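Side-chain contacts in NADPH-ferredoxin reductase FprA (Mycobacterium tuberculosis, PDB 1LQT), which transfers electrons between NADP(H) and ferredoxin through a bound FAD, and may supply electrons to P450 systems: residues 23-26 / 31-34; 276-281 / 285-290; 332-335 / 340-343. All coordinates share one frame; numbering follows the deposited sequence.

The contacts illustrate how short connections are fastened close to home while the cofactors occupy the protein's middle. Interactions 1 and 2 lie on opposite sides of the chain's centre, their centres 57 Å apart. Interaction 1 packs the end of a helix against the chain returning to the next strand of the FAD-side Rossmann unit, away from the binding sites; interaction 2 is a hairpin whose Ile-276 side chain lies about 9 Å from that of Arg-199, a probable NADP(+)-binding residue, and equally far from the bound NADP+ derivative. The centre of interaction 3 is 28 Å from that of interaction 1 and 35 Å from that of interaction 2, with Leu-332's side chain about 8 Å from FAD. No two contacts touch.

Interaction 1: 23-26 / 31-34; sequences LKAA and DLDM
In Leu-32, chi1 of -177° places CG opposite the backbone N, and the CD2 branch then settles over the carbonyl of Ala-25, 3.8 Å from Ala-25 O, and 4.1 Å from Ala-25 CB. Met-34, in the conformer described here, takes the other course: chi1 of -79° sets CG anti to the carbonyl carbon and beside the backbone N, next to the methyl of Ala-26, with Met-34 CG 4.0 Å from Ala-26 CB. A further bend at chi2 turns the sulfur end. A looser touch, Leu-23 CD2 to Met-34 CB at 4.3 Å, extends this apolar patch back by one helical turn.

No hydrogen bond spans the pair, and the closest polar approach is a CA-H...O contact from Ala-26 CA to Leu-32 O at 3.4 Å. The small alanines allow the returning backbone to run close to the helix, with Ala-26 CA and Asp-33 CA 4.9 Å apart.

Helix 13-28 here hands over to strand 34-40 in a beta-alpha-beta crossover of the Rossmann type. Tyr-4 of the parallel strand 4-9 touches both Leu-32 and Met-34, whereas Ile-383 of helix 370-391 packs on Ala-25 and Met-34.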
loop_
_atom_site.group_PDB
_atom_site.type_symbol
_atom_site.label_atom_id
_atom_site.label_comp_id
_atom_site.label_asym_id
_atom_site.label_seq_id
_atom_site.Cartn_x
_atom_site.Cartn_y
_atom_site.Cartn_z
ATOM N N LEU A 23 6.677 -18.044 -15.461
ATOM C CA LEU A 23 7.804 -18.959 -15.530
ATOM C C LEU A 23 7.358 -20.394 -15.261
ATOM O O LEU A 23 7.859 -21.346 -15.869
ATOM C CB LEU A 23 8.883 -18.498 -14.554
ATOM C CG LEU A 23 9.507 -17.149 -14.866
ATOM C CD1 LEU A 23 10.449 -16.729 -13.751
ATOM C CD2 LEU A 23 10.198 -17.128 -16.222
ATOM N N LYS A 24 6.397 -20.563 -14.360
ATOM C CA LYS A 24 5.829 -21.879 -14.076
ATOM C C LYS A 24 5.130 -22.482 -15.290
ATOM O O LYS A 24 5.267 -23.661 -15.563
ATOM C CB LYS A 24 4.861 -21.814 -12.898
ATOM C CG LYS A 24 4.197 -23.134 -12.546
ATOM C CD LYS A 24 3.196 -22.947 -11.410
ATOM C CE LYS A 24 2.016 -22.032 -11.763
ATOM N NZ LYS A 24 1.228 -21.655 -10.564
ATOM N N ALA A 25 4.385 -21.656 -16.006
ATOM C CA ALA A 25 3.744 -22.109 -17.232
ATOM C C ALA A 25 4.801 -22.647 -18.207
ATOM O O ALA A 25 4.629 -23.727 -18.790
ATOM C CB ALA A 25 2.960 -20.997 -17.853
ATOM N N ALA A 26 5.861 -21.893 -18.421
ATOM C CA ALA A 26 6.934 -22.355 -19.282
ATOM C C ALA A 26 7.549 -23.663 -18.773
ATOM O O ALA A 26 7.789 -24.603 -19.554
ATOM C CB ALA A 26 7.978 -21.307 -19.426
ATOM N N ASP A 31 6.979 -26.581 -25.663
ATOM C CA ASP A 31 6.880 -25.556 -26.693
ATOM C C ASP A 31 6.334 -24.226 -26.196
ATOM O O ASP A 31 5.572 -23.550 -26.864
ATOM C CB ASP A 31 5.998 -26.106 -27.814
ATOM C CG ASP A 31 6.575 -27.382 -28.402
ATOM O OD1 ASP A 31 7.767 -27.367 -28.795
ATOM O OD2 ASP A 31 5.937 -28.445 -28.460
ATOM N N LEU A 32 6.741 -23.885 -24.985
ATOM C CA LEU A 32 6.376 -22.627 -24.354
ATOM C C LEU A 32 7.561 -22.173 -23.510
ATOM O O LEU A 32 7.924 -22.819 -22.542
ATOM C CB LEU A 32 5.160 -22.791 -23.471
ATOM C CG LEU A 32 4.661 -21.489 -22.835
ATOM C CD1 LEU A 32 4.259 -20.457 -23.842
ATOM C CD2 LEU A 32 3.507 -21.761 -21.866
ATOM N N ASP A 33 8.165 -21.086 -23.918
ATOM C CA ASP A 33 9.290 -20.507 -23.207
ATOM C C ASP A 33 8.973 -19.048 -22.899
ATOM O O ASP A 33 8.218 -18.420 -23.629
ATOM C CB ASP A 33 10.559 -20.633 -24.056
ATOM C CG ASP A 33 10.730 -22.027 -24.647
ATOM O OD1 ASP A 33 10.919 -22.955 -23.877
ATOM O OD2 ASP A 33 10.656 -22.291 -25.880
ATOM N N MET A 34 9.562 -18.533 -21.831
ATOM C CA MET A 34 9.247 -17.212 -21.324
ATOM C C MET A 34 10.503 -16.442 -20.955
ATOM O O MET A 34 11.470 -16.990 -20.436
ATOM C CB MET A 34 8.356 -17.273 -20.081
ATOM C CG MET A 34 6.890 -17.533 -20.359
ATOM S SD MET A 34 5.980 -16.168 -21.107
ATOM C CE MET A 34 4.403 -17.015 -21.260
#

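Interaction 2: 276-281 / 285-290; sequences IEIKGK and ERIVLG
The beta hairpin of strands 273-279 and 286-296 carries a classic bulge at each end of this contact, with Ile-276 and Glu-277 both facing Val-288, and Glu-285 and Arg-286 both facing Lys-279. At the first bulge Ile-276 N donates to Val-288 O and Val-288 N to Glu-277 O, each at 2.8 Å. At the second, Lys-279 O accepts two bonds, from Glu-285 N at 2.8 Å and from Arg-286 N at 3.1 Å. Between the bulges lies the non-hydrogen-bonded pair Ile-278 and Ile-287, whose CG1 and CD1 meet on a buried face that Val-318 also lines.

On the other face the extended Lys-279 chain lies across Val-288, its CE 3.7 Å from Val-288 CG2. Ile-276 CG1 rests against Gly-290 N at 3.6 Å. Beside the turn, Glu-285, in one of its two deposited conformers, reaches across to the other segment: its OE1 accepts from Lys-281 N at 2.8 Å, with an N-H...O angle of 176°.

Lysine methylenes thus serve as apolar packing while the Lys-279 ammonium forms a salt bridge with Glu-312 of strand 302-314, whose carboxylate would probably also ease the like charges of Lys-279 and Arg-286, NZ and NE being 5.9 Å apart in the conformer described.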
loop_
_atom_site.group_PDB
_atom_site.type_symbol
_atom_site.label_atom_id
_atom_site.label_comp_id
_atom_site.label_asym_id
_atom_site.label_seq_id
_atom_site.Cartn_x
_atom_site.Cartn_y
_atom_site.Cartn_z
ATOM N N ILE A 276 -16.248 16.568 9.284
ATOM C CA ILE A 276 -17.037 17.518 8.523
ATOM C C ILE A 276 -16.202 18.657 7.962
ATOM O O ILE A 276 -16.392 19.088 6.825
ATOM C CB ILE A 276 -18.175 18.080 9.424
ATOM C CG1 ILE A 276 -19.019 16.964 10.042
ATOM C CG2 ILE A 276 -19.047 19.075 8.668
ATOM C CD1 ILE A 276 -19.742 16.088 9.034
ATOM N N GLU A 277 -15.276 19.165 8.759
ATOM C CA GLU A 277 -14.428 20.265 8.367
ATOM C C GLU A 277 -13.189 20.238 9.222
ATOM O O GLU A 277 -13.246 19.848 10.390
ATOM C CB GLU A 277 -15.173 21.590 8.571
ATOM C CG GLU A 277 -14.365 22.814 8.213
ATOM C CD GLU A 277 -15.147 24.110 8.196
ATOM O OE1 GLU A 277 -16.319 24.083 8.605
ATOM O OE2 GLU A 277 -14.562 25.145 7.779
ATOM N N ILE A 278 -12.071 20.659 8.655
ATOM C CA ILE A 278 -10.821 20.795 9.376
ATOM C C ILE A 278 -10.522 22.290 9.425
ATOM O O ILE A 278 -10.645 22.979 8.413
ATOM C CB ILE A 278 -9.720 20.028 8.644
ATOM C CG1 ILE A 278 -10.057 18.536 8.615
ATOM C CG2 ILE A 278 -8.359 20.260 9.295
ATOM C CD1 ILE A 278 -9.227 17.714 7.662
ATOM N N LYS A 279 -10.189 22.811 10.608
ATOM C CA LYS A 279 -10.070 24.270 10.799
ATOM C C LYS A 279 -8.753 24.654 11.411
ATOM O O LYS A 279 -8.103 23.868 12.088
ATOM C CB LYS A 279 -11.198 24.770 11.721
ATOM C CG LYS A 279 -12.629 24.532 11.198
ATOM C CD LYS A 279 -13.660 25.134 12.164
ATOM C CE LYS A 279 -15.069 25.289 11.635
ATOM N NZ LYS A 279 -15.939 25.969 12.671
ATOM N N GLY A 280 -8.381 25.897 11.172
ATOM C CA GLY A 280 -7.186 26.458 11.760
ATOM C C GLY A 280 -6.709 27.627 10.961
ATOM O O GLY A 280 -7.119 27.808 9.822
ATOM N N LYS A 281 -5.864 28.413 11.630
ATOM C CA LYS A 281 -5.187 29.574 11.097
ATOM C C LYS A 281 -3.875 29.064 10.562
ATOM O O LYS A 281 -2.914 28.818 11.302
ATOM C CB LYS A 281 -4.943 30.599 12.217
ATOM C CG LYS A 281 -4.109 31.822 11.865
ATOM C CD LYS A 281 -3.732 32.651 13.124
ATOM C CE LYS A 281 -2.527 33.568 12.841
ATOM N NZ LYS A 281 -2.036 34.492 13.958
ATOM N N GLU A 285 -5.802 23.037 13.483
ATOM C CA GLU A 285 -5.932 23.304 14.910
ATOM C C GLU A 285 -7.114 22.615 15.547
ATOM O O GLU A 285 -7.115 22.375 16.739
ATOM C CB GLU A 285 -6.012 24.800 15.178
ATOM C CG GLU A 285 -4.741 25.529 14.807
ATOM C CD GLU A 285 -4.807 27.001 15.128
ATOM O OE1 GLU A 285 -5.253 27.796 14.261
ATOM O OE2 GLU A 285 -4.434 27.347 16.261
ATOM N N ARG A 286 -8.145 22.305 14.778
ATOM C CA ARG A 286 -9.340 21.642 15.313
ATOM C C ARG A 286 -10.056 20.959 14.174
ATOM O O ARG A 286 -9.851 21.281 13.004
ATOM C CB ARG A 286 -10.220 22.547 16.123
ATOM C CG ARG A 286 -10.672 23.772 15.491
ATOM C CD ARG A 286 -10.917 25.000 16.489
ATOM N NE ARG A 286 -10.870 26.181 15.649
ATOM C CZ ARG A 286 -9.825 26.932 15.440
ATOM N NH1 ARG A 286 -8.730 26.785 16.166
ATOM N NH2 ARG A 286 -9.914 27.918 14.548
ATOM N N ILE A 287 -10.894 19.998 14.535
ATOM C CA ILE A 287 -11.689 19.294 13.571
ATOM C C ILE A 287 -13.125 19.265 14.036
ATOM O O ILE A 287 -13.416 19.080 15.205
ATOM C CB ILE A 287 -11.124 17.858 13.319
ATOM C CG1 ILE A 287 -11.808 17.159 12.140
ATOM C CG2 ILE A 287 -11.149 17.008 14.580
ATOM C CD1 ILE A 287 -11.111 15.903 11.666
ATOM N N VAL A 288 -14.013 19.450 13.069
ATOM C CA VAL A 288 -15.452 19.335 13.295
ATOM C C VAL A 288 -15.886 17.931 12.927
ATOM O O VAL A 288 -15.599 17.465 11.834
ATOM C CB VAL A 288 -16.237 20.357 12.451
ATOM C CG1 VAL A 288 -17.746 20.272 12.736
ATOM C CG2 VAL A 288 -15.715 21.763 12.713
ATOM N N LEU A 289 -16.563 17.275 13.865
ATOM C CA LEU A 289 -17.034 15.905 13.709
ATOM C C LEU A 289 -18.555 15.883 13.741
ATOM O O LEU A 289 -19.202 16.688 14.414
ATOM C CB LEU A 289 -16.497 15.052 14.862
ATOM C CG LEU A 289 -14.978 15.005 14.983
ATOM C CD1 LEU A 289 -14.586 14.249 16.242
ATOM C CD2 LEU A 289 -14.316 14.404 13.759
ATOM N N GLY A 290 -19.107 14.953 12.974
ATOM C CA GLY A 290 -20.540 14.740 12.911
ATOM C C GLY A 290 -20.885 13.318 13.293
ATOM O O GLY A 290 -20.212 12.374 12.899
#

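Interaction 3: 332-335 / 340-343; sequences LPFD and TIPN
The Phe-334 ring meets Ile-341 at its edge, where Ile-341 CG1 lies near the ring plane, 4.2 Å from Phe-334 CD1. Thr-340 O approaches the same ring obliquely, 3.6 Å from CD1 of Phe-334, and the loop residue Pro-328 also touches this side chain. With chi1 at -164° the ring swings back toward 340-343, although its CB sets out away from that segment. The other flat groups are the two proline rings, which cross obliquely, Pro-333 CB and Pro-342 CG being 3.9 Å apart; the CD of Pro-342 also comes within 3.7 Å of Phe-334 N.

The main tie across the contact is Asp-335 N to Thr-340 O, 2.8 Å long and nearly along the C=O axis. Next along the segments, Ile-341 straddles the carbonyl oxygen of Pro-333, both CG1 and CG2 lying 3.6 Å from Pro-333 O, and its far end CD1 meets Leu-332 CD1 at 4.0 Å. Asp-335 OD2 and Thr-340 OG1 are both hydrogen-bonded to the Ser-338 hydroxyl in the intervening turn. A bond from Asn-343 ND2 to Ile-341 O, in one of two deposited conformers, stays within 340-343.

The loop packs beside the FAD-side sheet: Leu-332 touches Glu-354 and Ile-341 touches Val-356 of its outer strand 354-356. Ile-348 of strand 347-348 packs on Pro-333 and Ile-341, and Ile-360 of helix 359-362 joins Ile-341 through a backbone hydrogen bond.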
loop_
_atom_site.group_PDB
_atom_site.type_symbol
_atom_site.label_atom_id
_atom_site.label_comp_id
_atom_site.label_asym_id
_atom_site.label_seq_id
_atom_site.Cartn_x
_atom_site.Cartn_y
_atom_site.Cartn_z
ATOM N N LEU A 332 -3.203 4.316 -21.206
ATOM C CA LEU A 332 -4.067 3.223 -20.809
ATOM C C LEU A 332 -5.388 3.825 -20.339
ATOM O O LEU A 332 -5.404 4.929 -19.795
ATOM C CB LEU A 332 -3.423 2.450 -19.664
ATOM C CG LEU A 332 -2.087 1.752 -19.928
ATOM C CD1 LEU A 332 -1.618 1.022 -18.668
ATOM C CD2 LEU A 332 -2.201 0.788 -21.091
ATOM N N PRO A 333 -6.468 3.069 -20.464
ATOM C CA PRO A 333 -7.754 3.526 -19.932
ATOM C C PRO A 333 -7.763 3.516 -18.410
ATOM O O PRO A 333 -6.889 2.931 -17.772
ATOM C CB PRO A 333 -8.773 2.520 -20.494
ATOM C CG PRO A 333 -7.954 1.282 -20.669
ATOM C CD PRO A 333 -6.587 1.749 -21.104
ATOM N N PHE A 334 -8.767 4.176 -17.859
ATOM C CA PHE A 334 -8.863 4.339 -16.414
ATOM C C PHE A 334 -10.289 4.657 -16.047
ATOM O O PHE A 334 -11.008 5.305 -16.792
ATOM C CB PHE A 334 -7.965 5.489 -16.003
ATOM C CG PHE A 334 -7.649 5.553 -14.517
ATOM C CD1 PHE A 334 -6.796 4.637 -13.927
ATOM C CD2 PHE A 334 -8.172 6.559 -13.726
ATOM C CE1 PHE A 334 -6.490 4.722 -12.573
ATOM C CE2 PHE A 334 -7.829 6.665 -12.379
ATOM C CZ PHE A 334 -6.994 5.744 -11.832
ATOM N N ASP A 335 -10.689 4.143 -14.898
ATOM C CA ASP A 335 -11.972 4.438 -14.309
ATOM C C ASP A 335 -11.725 5.397 -13.149
ATOM O O ASP A 335 -11.236 5.002 -12.102
ATOM C CB ASP A 335 -12.675 3.196 -13.827
ATOM C CG ASP A 335 -13.994 3.507 -13.161
ATOM O OD1 ASP A 335 -14.896 4.034 -13.845
ATOM O OD2 ASP A 335 -14.165 3.232 -11.955
ATOM N N THR A 340 -9.177 2.355 -10.869
ATOM C CA THR A 340 -8.676 1.124 -11.454
ATOM C C THR A 340 -8.659 1.225 -12.966
ATOM O O THR A 340 -9.297 2.069 -13.545
ATOM C CB THR A 340 -9.472 -0.108 -11.021
ATOM O OG1 THR A 340 -10.800 -0.045 -11.543
ATOM C CG2 THR A 340 -9.570 -0.250 -9.527
ATOM N N ILE A 341 -7.905 0.330 -13.582
ATOM C CA ILE A 341 -7.895 0.166 -15.028
ATOM C C ILE A 341 -8.953 -0.867 -15.439
ATOM O O ILE A 341 -8.955 -1.976 -14.965
ATOM C CB ILE A 341 -6.493 -0.271 -15.501
ATOM C CG1 ILE A 341 -5.479 0.838 -15.233
ATOM C CG2 ILE A 341 -6.539 -0.604 -16.985
ATOM C CD1 ILE A 341 -4.038 0.458 -15.536
ATOM N N PRO A 342 -9.890 -0.496 -16.303
ATOM C CA PRO A 342 -10.958 -1.424 -16.672
ATOM C C PRO A 342 -10.380 -2.597 -17.446
ATOM O O PRO A 342 -9.464 -2.408 -18.273
ATOM C CB PRO A 342 -11.889 -0.598 -17.537
ATOM C CG PRO A 342 -11.002 0.383 -18.159
ATOM C CD PRO A 342 -9.992 0.772 -17.006
ATOM N N ASN A 343 -10.873 -3.776 -17.125
ATOM C CA ASN A 343 -10.319 -5.011 -17.697
ATOM C C ASN A 343 -11.361 -6.154 -17.662
ATOM O O ASN A 343 -12.429 -5.940 -17.136
ATOM C CB ASN A 343 -9.070 -5.384 -16.894
ATOM C CG ASN A 343 -9.426 -5.827 -15.507
ATOM O OD1 ASN A 343 -9.514 -7.035 -15.252
ATOM N ND2 ASN A 343 -9.568 -4.858 -14.571
#